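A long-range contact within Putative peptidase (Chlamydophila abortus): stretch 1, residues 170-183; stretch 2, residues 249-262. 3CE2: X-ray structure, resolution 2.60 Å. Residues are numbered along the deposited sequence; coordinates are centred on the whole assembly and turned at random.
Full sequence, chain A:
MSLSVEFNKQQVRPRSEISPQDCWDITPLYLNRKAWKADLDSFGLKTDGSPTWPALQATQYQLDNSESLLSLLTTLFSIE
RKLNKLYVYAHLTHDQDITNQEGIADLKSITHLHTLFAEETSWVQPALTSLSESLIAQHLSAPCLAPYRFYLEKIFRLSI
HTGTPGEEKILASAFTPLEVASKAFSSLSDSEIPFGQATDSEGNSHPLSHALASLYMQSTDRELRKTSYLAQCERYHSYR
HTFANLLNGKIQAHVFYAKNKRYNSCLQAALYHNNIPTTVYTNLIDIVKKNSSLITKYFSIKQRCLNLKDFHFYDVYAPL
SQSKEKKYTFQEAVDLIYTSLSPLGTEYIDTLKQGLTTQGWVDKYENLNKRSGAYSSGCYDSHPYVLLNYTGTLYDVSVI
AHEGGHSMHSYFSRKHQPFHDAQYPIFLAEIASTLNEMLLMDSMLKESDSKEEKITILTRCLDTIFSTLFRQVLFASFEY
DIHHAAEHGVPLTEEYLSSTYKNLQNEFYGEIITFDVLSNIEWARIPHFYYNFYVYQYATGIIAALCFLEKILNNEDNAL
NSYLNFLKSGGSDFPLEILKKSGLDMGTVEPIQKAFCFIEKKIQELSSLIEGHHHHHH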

# COMPACT_ATOMS: atom_id res chain seq x y z
N ILE A 170 27.98 -12.93 1.42
CA ILE A 170 27.43 -14.04 0.68
C ILE A 170 25.91 -13.93 0.53
O ILE A 170 25.38 -14.12 -0.57
CB ILE A 170 27.82 -15.38 1.33
CG1 ILE A 170 29.31 -15.66 1.10
CG2 ILE A 170 26.95 -16.54 0.80
CD1 ILE A 170 29.90 -16.66 2.09
N LEU A 171 25.22 -13.62 1.62
CA LEU A 171 23.79 -13.46 1.54
C LEU A 171 23.42 -12.41 0.52
O LEU A 171 22.50 -12.60 -0.28
CB LEU A 171 23.21 -13.11 2.90
CG LEU A 171 23.27 -14.33 3.81
CD1 LEU A 171 23.34 -13.92 5.29
CD2 LEU A 171 22.10 -15.27 3.51
N ALA A 172 24.13 -11.29 0.53
CA ALA A 172 23.81 -10.22 -0.39
C ALA A 172 24.03 -10.70 -1.82
O ALA A 172 23.52 -10.11 -2.77
CB ALA A 172 24.67 -8.98 -0.10
N SER A 173 24.79 -11.78 -1.95
CA SER A 173 25.29 -12.23 -3.23
C SER A 173 24.26 -13.16 -3.84
O SER A 173 24.09 -13.22 -5.04
CB SER A 173 26.58 -13.00 -3.01
OG SER A 173 27.43 -12.80 -4.11
N ALA A 174 23.59 -13.90 -2.97
CA ALA A 174 22.58 -14.86 -3.38
C ALA A 174 21.37 -14.17 -4.00
O ALA A 174 20.56 -14.81 -4.67
CB ALA A 174 22.15 -15.69 -2.18
N PHE A 175 21.23 -12.86 -3.76
CA PHE A 175 20.03 -12.16 -4.16
C PHE A 175 19.82 -12.34 -5.64
O PHE A 175 18.74 -12.72 -6.10
CB PHE A 175 20.09 -10.67 -3.81
CG PHE A 175 18.89 -9.90 -4.29
CD1 PHE A 175 17.68 -9.97 -3.60
CD2 PHE A 175 18.96 -9.13 -5.46
CE1 PHE A 175 16.56 -9.27 -4.05
CE2 PHE A 175 17.84 -8.43 -5.93
CZ PHE A 175 16.64 -8.50 -5.22
N THR A 176 20.89 -12.08 -6.39
CA THR A 176 20.88 -12.15 -7.84
C THR A 176 20.32 -13.49 -8.36
O THR A 176 19.25 -13.52 -8.96
CB THR A 176 22.28 -11.86 -8.37
OG1 THR A 176 22.63 -10.53 -7.99
CG2 THR A 176 22.35 -11.98 -9.88
N PRO A 177 21.01 -14.61 -8.12
CA PRO A 177 20.48 -15.89 -8.57
C PRO A 177 19.07 -16.20 -8.07
O PRO A 177 18.31 -16.91 -8.75
CB PRO A 177 21.47 -16.90 -7.98
CG PRO A 177 22.23 -16.15 -6.95
CD PRO A 177 22.31 -14.77 -7.46
N LEU A 178 18.71 -15.69 -6.89
CA LEU A 178 17.41 -16.03 -6.31
C LEU A 178 16.25 -15.21 -6.89
O LEU A 178 15.12 -15.35 -6.45
CB LEU A 178 17.43 -15.92 -4.80
CG LEU A 178 18.22 -17.06 -4.15
CD1 LEU A 178 18.48 -16.72 -2.71
CD2 LEU A 178 17.49 -18.41 -4.30
N GLU A 179 16.53 -14.37 -7.88
CA GLU A 179 15.46 -13.65 -8.54
C GLU A 179 14.75 -14.57 -9.52
O GLU A 179 13.68 -14.23 -10.04
CB GLU A 179 16.02 -12.49 -9.35
CG GLU A 179 16.41 -11.26 -8.58
CD GLU A 179 17.04 -10.23 -9.50
OE1 GLU A 179 17.88 -10.63 -10.35
OE2 GLU A 179 16.70 -9.04 -9.39
N VAL A 180 15.37 -15.72 -9.82
CA VAL A 180 14.90 -16.47 -10.97
C VAL A 180 13.47 -16.92 -10.80
O VAL A 180 12.70 -16.83 -11.73
CB VAL A 180 15.79 -17.66 -11.38
CG1 VAL A 180 15.73 -18.77 -10.37
CG2 VAL A 180 15.31 -18.19 -12.70
N ALA A 181 13.10 -17.36 -9.60
CA ALA A 181 11.75 -17.86 -9.44
C ALA A 181 10.72 -16.84 -9.91
O ALA A 181 9.89 -17.14 -10.78
CB ALA A 181 11.49 -18.32 -8.01
N SER A 182 10.82 -15.62 -9.39
CA SER A 182 9.87 -14.55 -9.71
C SER A 182 9.89 -14.16 -11.17
O SER A 182 8.85 -13.82 -11.73
CB SER A 182 10.15 -13.32 -8.87
OG SER A 182 10.74 -13.73 -7.64
N LYS A 183 11.06 -14.20 -11.78
CA LYS A 183 11.18 -13.78 -13.17
C LYS A 183 10.49 -14.77 -14.09
O LYS A 183 9.73 -14.39 -14.99
CB LYS A 183 12.65 -13.61 -13.56
CG LYS A 183 13.22 -12.25 -13.20
CD LYS A 183 14.70 -12.11 -13.59
CE LYS A 183 15.17 -10.64 -13.54
NZ LYS A 183 16.61 -10.50 -13.98
N GLY A 249 10.30 -22.77 -4.92
CA GLY A 249 11.60 -22.10 -5.00
C GLY A 249 11.65 -20.79 -4.22
O GLY A 249 12.56 -20.58 -3.44
N LYS A 250 10.70 -19.90 -4.47
CA LYS A 250 10.58 -18.65 -3.73
C LYS A 250 10.51 -18.92 -2.22
O LYS A 250 11.32 -18.41 -1.44
CB LYS A 250 9.33 -17.88 -4.18
CG LYS A 250 9.18 -16.48 -3.59
CD LYS A 250 10.15 -15.50 -4.24
CE LYS A 250 10.32 -14.22 -3.41
NZ LYS A 250 11.69 -13.66 -3.61
N ILE A 251 9.57 -19.75 -1.81
CA ILE A 251 9.44 -20.00 -0.40
C ILE A 251 10.73 -20.55 0.20
O ILE A 251 11.10 -20.18 1.32
CB ILE A 251 8.32 -20.95 -0.08
CG1 ILE A 251 6.98 -20.46 -0.64
CG2 ILE A 251 8.27 -21.24 1.42
CD1 ILE A 251 6.61 -19.00 -0.39
N GLN A 252 11.42 -21.44 -0.51
CA GLN A 252 12.68 -21.98 -0.02
C GLN A 252 13.72 -20.86 0.03
O GLN A 252 14.63 -20.87 0.86
CB GLN A 252 13.20 -23.12 -0.89
CG GLN A 252 12.60 -24.51 -0.60
CD GLN A 252 12.71 -24.95 0.88
OE1 GLN A 252 13.76 -24.81 1.55
NE2 GLN A 252 11.62 -25.50 1.40
N ALA A 253 13.59 -19.88 -0.85
CA ALA A 253 14.46 -18.72 -0.78
C ALA A 253 14.28 -18.02 0.58
O ALA A 253 15.26 -17.73 1.26
CB ALA A 253 14.18 -17.78 -1.92
N HIS A 254 13.04 -17.76 0.97
CA HIS A 254 12.80 -17.11 2.24
C HIS A 254 13.35 -17.94 3.38
O HIS A 254 13.96 -17.40 4.31
CB HIS A 254 11.32 -16.83 2.46
CG HIS A 254 10.76 -15.90 1.44
ND1 HIS A 254 9.43 -15.91 1.10
CD2 HIS A 254 11.35 -14.97 0.66
CE1 HIS A 254 9.22 -15.00 0.16
NE2 HIS A 254 10.37 -14.42 -0.13
N VAL A 255 13.17 -19.26 3.30
CA VAL A 255 13.70 -20.16 4.33
C VAL A 255 15.22 -20.07 4.41
O VAL A 255 15.79 -20.08 5.49
CB VAL A 255 13.29 -21.59 4.08
CG1 VAL A 255 13.95 -22.52 5.09
CG2 VAL A 255 11.79 -21.70 4.14
N PHE A 256 15.87 -19.96 3.26
CA PHE A 256 17.31 -19.84 3.23
C PHE A 256 17.75 -18.58 3.96
O PHE A 256 18.60 -18.65 4.84
CB PHE A 256 17.80 -19.84 1.79
CG PHE A 256 19.15 -19.20 1.59
CD1 PHE A 256 20.32 -19.88 1.89
CD2 PHE A 256 19.24 -17.92 1.06
CE1 PHE A 256 21.55 -19.31 1.67
CE2 PHE A 256 20.48 -17.33 0.83
CZ PHE A 256 21.63 -18.03 1.15
N TYR A 257 17.17 -17.45 3.60
CA TYR A 257 17.54 -16.18 4.22
C TYR A 257 17.18 -16.13 5.71
O TYR A 257 17.95 -15.63 6.52
CB TYR A 257 16.85 -15.02 3.51
CG TYR A 257 17.48 -14.52 2.21
CD1 TYR A 257 18.78 -14.01 2.18
CD2 TYR A 257 16.73 -14.48 1.02
CE1 TYR A 257 19.33 -13.50 1.00
CE2 TYR A 257 17.27 -13.98 -0.17
CZ TYR A 257 18.57 -13.49 -0.17
OH TYR A 257 19.12 -12.98 -1.35
N ALA A 258 16.02 -16.65 6.07
CA ALA A 258 15.56 -16.61 7.45
C ALA A 258 16.47 -17.38 8.39
O ALA A 258 16.86 -16.88 9.44
CB ALA A 258 14.15 -17.17 7.55
N LYS A 259 16.77 -18.62 8.04
CA LYS A 259 17.47 -19.46 8.98
C LYS A 259 18.95 -19.08 9.09
O LYS A 259 19.59 -19.36 10.08
CB LYS A 259 17.25 -20.94 8.69
CG LYS A 259 18.28 -21.59 7.79
CD LYS A 259 17.86 -23.01 7.43
CE LYS A 259 18.69 -23.54 6.25
NZ LYS A 259 17.98 -24.65 5.58
N ASN A 260 19.49 -18.39 8.09
CA ASN A 260 20.86 -17.93 8.18
C ASN A 260 21.02 -16.53 8.80
O ASN A 260 22.13 -16.07 9.07
CB ASN A 260 21.55 -18.00 6.81
CG ASN A 260 21.68 -19.43 6.30
OD1 ASN A 260 21.61 -20.40 7.06
ND2 ASN A 260 21.87 -19.56 4.99
N LYS A 261 19.93 -15.83 9.04
CA LYS A 261 20.06 -14.57 9.74
C LYS A 261 19.58 -14.68 11.19
O LYS A 261 19.40 -13.69 11.88
CB LYS A 261 19.37 -13.45 8.97
CG LYS A 261 20.10 -13.05 7.73
CD LYS A 261 19.62 -11.70 7.21
CE LYS A 261 19.48 -11.77 5.70
NZ LYS A 261 18.56 -10.76 5.12
N ARG A 262 19.40 -15.92 11.64
CA ARG A 262 19.13 -16.22 13.04
C ARG A 262 17.69 -15.95 13.42
O ARG A 262 17.39 -15.70 14.59
CB ARG A 262 20.12 -15.51 13.99
CG ARG A 262 21.57 -16.04 13.90
CD ARG A 262 22.43 -15.77 15.17
NE ARG A 262 23.03 -14.43 15.23
CZ ARG A 262 23.41 -13.69 14.18
NH1 ARG A 262 23.27 -14.15 12.93
NH2 ARG A 262 23.94 -12.48 14.39

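Residues 249-260 form a continuous helix whose N-to-C direction runs nearly antiparallel to that of helix 170-174, at 170°, so that walking up stretch 2 means walking back along stretch 1. No hydrogen bond joins the two stretches; the contact, which buries 535 Å² in total, rests mainly on apolar packing.

At the start of the walk, Gly-249 lies near Ala-181 without touching it; an ideal CB on Gly-249 would point toward stretch 1 and stand 3.9 Å from Ala-181 CB, an ordinary packing distance. The Ala-181 methyl approaches the next residue along its backbone, with Ala-181 CB 4.0 Å from Lys-250 N. The aliphatic part of the lysine also meets a serine, Lys-250 CD lying 3.9 Å from Ser-182 OG.

One turn on, Ala-253 points toward stretch 1 and offers its small CB to Leu-178 CD2 at 4.1 Å. The other methyl of this leucine, CD1, reaches the two aromatic rings that follow: it is 4.0 Å from Phe-256 CD2 and 3.9 Å from Tyr-257 CE2.

Phe-256 also receives Ala-174, whose CB is 3.8 Å from Phe-256 CE2, and Leu-171, whose CD2 is 3.7 Å from Phe-256 CZ. All three aliphatic partners approach this ring obliquely.

The CA-to-CB bond of Tyr-257 points sideways, but the end of its side chain comes nearer stretch 1. Leu-171 CD2 packs 3.8 Å from Tyr-257 CD1, touching both aromatic residues, while Leu-171 O lies at the ring edge, 3.5 Å from Tyr-257 CE1. Tyr-257 OH sits 3.1 Å from Phe-175 CA and 3.2 Å from Phe-175 N, but the poor angle to the nitrogen rules out a hydrogen bond.

Beyond the tyrosine, Leu-171 extends the contact through its two methyls: CD2 lies 4.3 Å from Asn-260 CB, and CD1 lies 4.1 Å from Lys-261 CG.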